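Local coordinates for protein colicin-B (Escherichia coli, PDB 1RH1) that kills Escherichia coli and closely related bacteria by forming a channel that depolarises the cytoplasmic membrane and dissipates cellular energy, at residues A183-G187 / I188-V192; I497-K500 / F501-L505. All blocks are in the same frame, centred on the assembly; numbering follows the deposited sequence.

How the contacts relate
Both contacts are local, each formed within one continuous stretch of chain, and they lie far apart: their centres are 49 Å from each other and their nearest atoms about 34 Å. Contact 1 comes first along the chain, at the corner between strands 179-186 and 189-201 in the beta-rich N-terminal part. Contact 2 follows more than 300 residues later, where the loop after helix 479-495 enters the C-terminal helix 500-510 of the pore-forming domain. They share no sheet or helix. Between them runs the long helix 291-340, which connects the two parts, so each contact belongs to the local packing of its own part.

Contact 1. Residues A183-G187 / I188-V192; sequences AIIGG and IPMTV
Three torsions bring Met190 against Ile185 and Gly186. Met190 CG stands beside its own backbone N, anti to the carbonyl carbon (chi1 -62°), and the chain runs extended through chi2 before bending at chi3 (-65°), which turns the terminal methyl toward the backbone of Gly186. In Ile185, CG1 lies between the backbone N and the carbonyl carbon (chi1 50°), directing the longer branch to the sulfur. The distances bear this out. Met190 SD is 4.1 Å from Ile185 CG1 and equally 4.1 Å from Ile185 CD1, the two side chains meeting at a slant through this one branch. Met190 CE lies 3.4 Å from Gly186 CA and 3.8 Å from Ile185 O, so the methyl group rests on the main chain of Ile185 and Gly186.

The packing bridges a corner between two sheets. Strand 179-186 belongs to an antiparallel sheet, in which Ile185 and Gly186 bond through their backbones to Arg170 and Ala121; strand 189-201 belongs to a mixed sheet, where Met190 pairs with Val167. Gly187 lies at the bend with a positive phi, and Ile188 carries the chain onward, its side chain meeting Leu114 and Pro120 from neighbouring loops. Met190 also touches Asp17, the first residue of the TonB box, so the second strand of the corner borders the start of that motif.

Across the bend the polar link runs through water. One water molecule accepts from Gly187 N at 3.2 Å and gives a weak bond to Ile188 O at 3.4 Å, tying the backbone on the two sides of the peptide that joins Gly187 to Ile188.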
loop_
_atom_site.group_PDB
_atom_site.type_symbol
_atom_site.label_atom_id
_atom_site.label_comp_id
_atom_site.label_asym_id
_atom_site.label_seq_id
_atom_site.Cartn_x
_atom_site.Cartn_y
_atom_site.Cartn_z
ATOM N N ALA A 183 -12.739 -4.040 14.765
ATOM C CA ALA A 183 -11.405 -3.896 15.316
ATOM C C ALA A 183 -10.891 -2.497 15.496
ATOM O O ALA A 183 -11.476 -1.556 14.978
ATOM C CB ALA A 183 -10.397 -4.552 14.438
ATOM N N ILE A 184 -9.768 -2.341 16.210
ATOM C CA ILE A 184 -9.101 -1.057 16.335
ATOM C C ILE A 184 -7.816 -1.102 15.543
ATOM O O ILE A 184 -6.918 -1.879 15.834
ATOM C CB ILE A 184 -8.820 -0.730 17.822
ATOM C CG1 ILE A 184 -8.013 0.541 17.875
ATOM C CG2 ILE A 184 -8.126 -1.873 18.529
ATOM C CD1 ILE A 184 -7.631 0.916 19.295
ATOM N N ILE A 185 -7.699 -0.297 14.505
ATOM C CA ILE A 185 -6.469 -0.303 13.760
ATOM C C ILE A 185 -5.558 0.821 14.175
ATOM O O ILE A 185 -5.945 1.785 14.815
ATOM C CB ILE A 185 -6.773 -0.236 12.256
ATOM C CG1 ILE A 185 -7.718 0.855 11.849
ATOM C CG2 ILE A 185 -7.416 -1.551 11.921
ATOM C CD1 ILE A 185 -8.010 0.931 10.340
ATOM N N GLY A 186 -4.296 0.686 13.850
ATOM C CA GLY A 186 -3.306 1.689 14.179
ATOM C C GLY A 186 -1.946 1.284 13.663
ATOM O O GLY A 186 -1.831 0.295 12.949
ATOM N N GLY A 187 -0.915 2.060 13.982
ATOM C CA GLY A 187 0.431 1.648 13.628
ATOM C C GLY A 187 1.104 2.404 12.504
ATOM O O GLY A 187 2.316 2.578 12.565
ATOM N N ILE A 188 0.391 2.759 11.430
ATOM C CA ILE A 188 0.943 3.605 10.378
ATOM C C ILE A 188 0.258 4.974 10.457
ATOM O O ILE A 188 -0.714 5.196 11.191
ATOM C CB ILE A 188 0.731 3.013 8.937
ATOM C CG1 ILE A 188 -0.728 2.855 8.532
ATOM C CG2 ILE A 188 1.442 1.676 8.911
ATOM C CD1 ILE A 188 -0.922 2.232 7.139
ATOM N N PRO A 189 0.781 5.974 9.767
ATOM C CA PRO A 189 0.130 7.253 9.599
ATOM C C PRO A 189 -1.250 7.219 8.943
ATOM O O PRO A 189 -1.407 7.168 7.723
ATOM C CB PRO A 189 1.199 8.020 8.848
ATOM C CG PRO A 189 2.439 7.609 9.564
ATOM C CD PRO A 189 2.202 6.122 9.475
ATOM N N MET A 190 -2.290 7.234 9.753
ATOM C CA MET A 190 -3.624 7.225 9.190
ATOM C C MET A 190 -4.208 8.615 9.286
ATOM O O MET A 190 -3.694 9.480 10.001
ATOM C CB MET A 190 -4.498 6.218 9.952
ATOM C CG MET A 190 -3.970 4.796 9.838
ATOM S SD MET A 190 -4.906 3.568 10.744
ATOM C CE MET A 190 -4.534 4.223 12.326
ATOM N N THR A 191 -5.312 8.794 8.554
ATOM C CA THR A 191 -6.040 10.053 8.507
ATOM C C THR A 191 -7.556 9.849 8.539
ATOM O O THR A 191 -8.006 8.781 8.145
ATOM C CB THR A 191 -5.502 10.732 7.241
ATOM O OG1 THR A 191 -5.209 12.015 7.744
ATOM C CG2 THR A 191 -6.390 10.836 6.031
ATOM N N VAL A 192 -8.392 10.779 9.012
ATOM C CA VAL A 192 -9.858 10.649 9.049
ATOM C C VAL A 192 -10.571 11.936 8.621
ATOM O O VAL A 192 -10.206 13.002 9.106
ATOM C CB VAL A 192 -10.290 10.246 10.495
ATOM C CG1 VAL A 192 -11.748 10.556 10.832
ATOM C CG2 VAL A 192 -10.186 8.738 10.582
HETATM O O HOH W 1 -1.007 5.193 14.535
#

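Contact 2. Residues I497-K500 / F501-L505; sequences IDDK and FVDEL
Phe501, Lys500 and Asp499 carry this contact at the N-terminal end of helix 500-510, where an Asx turn leads the chain into the helix. In that turn Asp498 OD2 accepts from Lys500 N at 3.0 Å, a capping bond that is almost straight at 171°; the N-H meets OD2 on its anti side, tilted out of the carboxylate plane.

With chi1 at -58°, Phe501 CG is anti to the carbonyl carbon and the ring swings back over the turn. Asp498 CB sits over one ring face, 4.1 Å from the centroid of the Phe501 ring and 26° off the normal, a CH-pi contact displaced toward the ring's rim. Ile497 comes instead to the edge, its CB 3.7 Å from Phe501 CE2. Asn354 of helix 342-357 touches both Ile497 and Phe501, and Ile355 of the same helix touches Ile497, placing this apolar patch against a neighbouring helix of the pore-forming domain, at the end of the predicted transmembrane segment, whose last residue is Ile497.

Lys500 and Asp499 contribute mainly through their carbonyls. Lys500 O takes a bond from Glu504 N at 3.0 Å and a weak one from Asp503 N at 2.8 Å. Asp499 O accepts from Asp503 N at 3.0 Å and more weakly from Val502 N at 3.1 Å, so Asp503 N is shared between two carbonyls.

The like-charged carboxylates of Asp499 and Asp503, their planes turned steeply against each other, are bridged by Lys375: its NZ forms salt bridges with Asp499 OD2 and Asp503 OD1, while Ser372 OG hydrogen-bonds Asp499 OD1, and Asp499 OD2 lies 3.4 Å from Asp503 OD2.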
loop_
_atom_site.group_PDB
_atom_site.type_symbol
_atom_site.label_atom_id
_atom_site.label_comp_id
_atom_site.label_asym_id
_atom_site.label_seq_id
_atom_site.Cartn_x
_atom_site.Cartn_y
_atom_site.Cartn_z
ATOM N N ILE A 497 21.064 1.244 -22.226
ATOM C CA ILE A 497 20.587 2.317 -21.367
ATOM C C ILE A 497 20.569 3.602 -22.151
ATOM O O ILE A 497 19.550 4.286 -22.245
ATOM C CB ILE A 497 21.498 2.510 -20.110
ATOM C CG1 ILE A 497 21.801 1.214 -19.374
ATOM C CG2 ILE A 497 20.743 3.428 -19.163
ATOM C CD1 ILE A 497 22.644 1.356 -18.121
ATOM N N ASP A 498 21.707 3.893 -22.758
ATOM C CA ASP A 498 21.809 5.148 -23.439
ATOM C C ASP A 498 22.906 5.153 -24.466
ATOM O O ASP A 498 23.902 4.458 -24.293
ATOM C CB ASP A 498 22.066 6.203 -22.399
ATOM C CG ASP A 498 21.492 7.555 -22.742
ATOM O OD1 ASP A 498 20.774 8.075 -21.892
ATOM O OD2 ASP A 498 21.747 8.081 -23.831
ATOM N N ASP A 499 22.755 5.954 -25.522
ATOM C CA ASP A 499 23.802 6.081 -26.518
ATOM C C ASP A 499 24.837 7.076 -26.014
ATOM O O ASP A 499 25.966 7.050 -26.511
ATOM C CB ASP A 499 23.213 6.553 -27.861
ATOM C CG ASP A 499 24.223 6.681 -29.003
ATOM O OD1 ASP A 499 24.707 5.665 -29.505
ATOM O OD2 ASP A 499 24.526 7.811 -29.388
ATOM N N LYS A 500 24.491 7.946 -25.041
ATOM C CA LYS A 500 25.445 8.866 -24.423
ATOM C C LYS A 500 26.695 8.085 -24.047
ATOM O O LYS A 500 27.777 8.330 -24.579
ATOM C CB LYS A 500 24.961 9.507 -23.104
ATOM C CG LYS A 500 23.730 10.411 -23.084
ATOM C CD LYS A 500 23.718 11.466 -24.200
ATOM C CE LYS A 500 22.399 12.256 -24.216
ATOM N NZ LYS A 500 22.352 13.181 -25.339
ATOM N N PHE A 501 26.478 7.033 -23.250
ATOM C CA PHE A 501 27.516 6.161 -22.732
ATOM C C PHE A 501 28.453 5.602 -23.784
ATOM O O PHE A 501 29.649 5.503 -23.523
ATOM C CB PHE A 501 26.848 5.028 -21.970
ATOM C CG PHE A 501 25.961 5.492 -20.817
ATOM C CD1 PHE A 501 26.227 6.683 -20.133
ATOM C CD2 PHE A 501 24.880 4.697 -20.433
ATOM C CE1 PHE A 501 25.410 7.067 -19.072
ATOM C CE2 PHE A 501 24.074 5.095 -19.367
ATOM C CZ PHE A 501 24.334 6.280 -18.683
ATOM N N VAL A 502 27.971 5.279 -24.989
ATOM C CA VAL A 502 28.880 4.768 -26.000
ATOM C C VAL A 502 29.506 5.906 -26.802
ATOM O O VAL A 502 30.512 5.701 -27.484
ATOM C CB VAL A 502 28.102 3.771 -26.877
ATOM C CG1 VAL A 502 28.937 3.149 -27.991
ATOM C CG2 VAL A 502 27.721 2.615 -25.973
ATOM N N ASP A 503 28.971 7.133 -26.755
ATOM C CA ASP A 503 29.699 8.254 -27.322
ATOM C C ASP A 503 30.818 8.694 -26.382
ATOM O O ASP A 503 31.890 8.981 -26.904
ATOM C CB ASP A 503 28.746 9.403 -27.592
ATOM C CG ASP A 503 27.956 9.254 -28.897
ATOM O OD1 ASP A 503 28.213 8.328 -29.676
ATOM O OD2 ASP A 503 27.075 10.085 -29.151
ATOM N N GLU A 504 30.675 8.702 -25.032
ATOM C CA GLU A 504 31.736 9.078 -24.084
ATOM C C GLU A 504 32.976 8.222 -24.217
ATOM O O GLU A 504 34.086 8.708 -24.106
ATOM C CB GLU A 504 31.305 8.945 -22.626
ATOM C CG GLU A 504 30.813 10.197 -21.893
ATOM C CD GLU A 504 29.351 10.646 -22.069
ATOM O OE1 GLU A 504 29.063 11.376 -23.031
ATOM O OE2 GLU A 504 28.514 10.291 -21.221
ATOM N N LEU A 505 32.774 6.930 -24.457
ATOM C CA LEU A 505 33.818 5.946 -24.648
ATOM C C LEU A 505 34.676 6.255 -25.865
ATOM O O LEU A 505 35.870 6.515 -25.728
ATOM C CB LEU A 505 33.171 4.577 -24.803
ATOM C CG LEU A 505 33.246 3.497 -23.728
ATOM C CD1 LEU A 505 33.905 4.007 -22.488
ATOM C CD2 LEU A 505 31.840 3.035 -23.412
#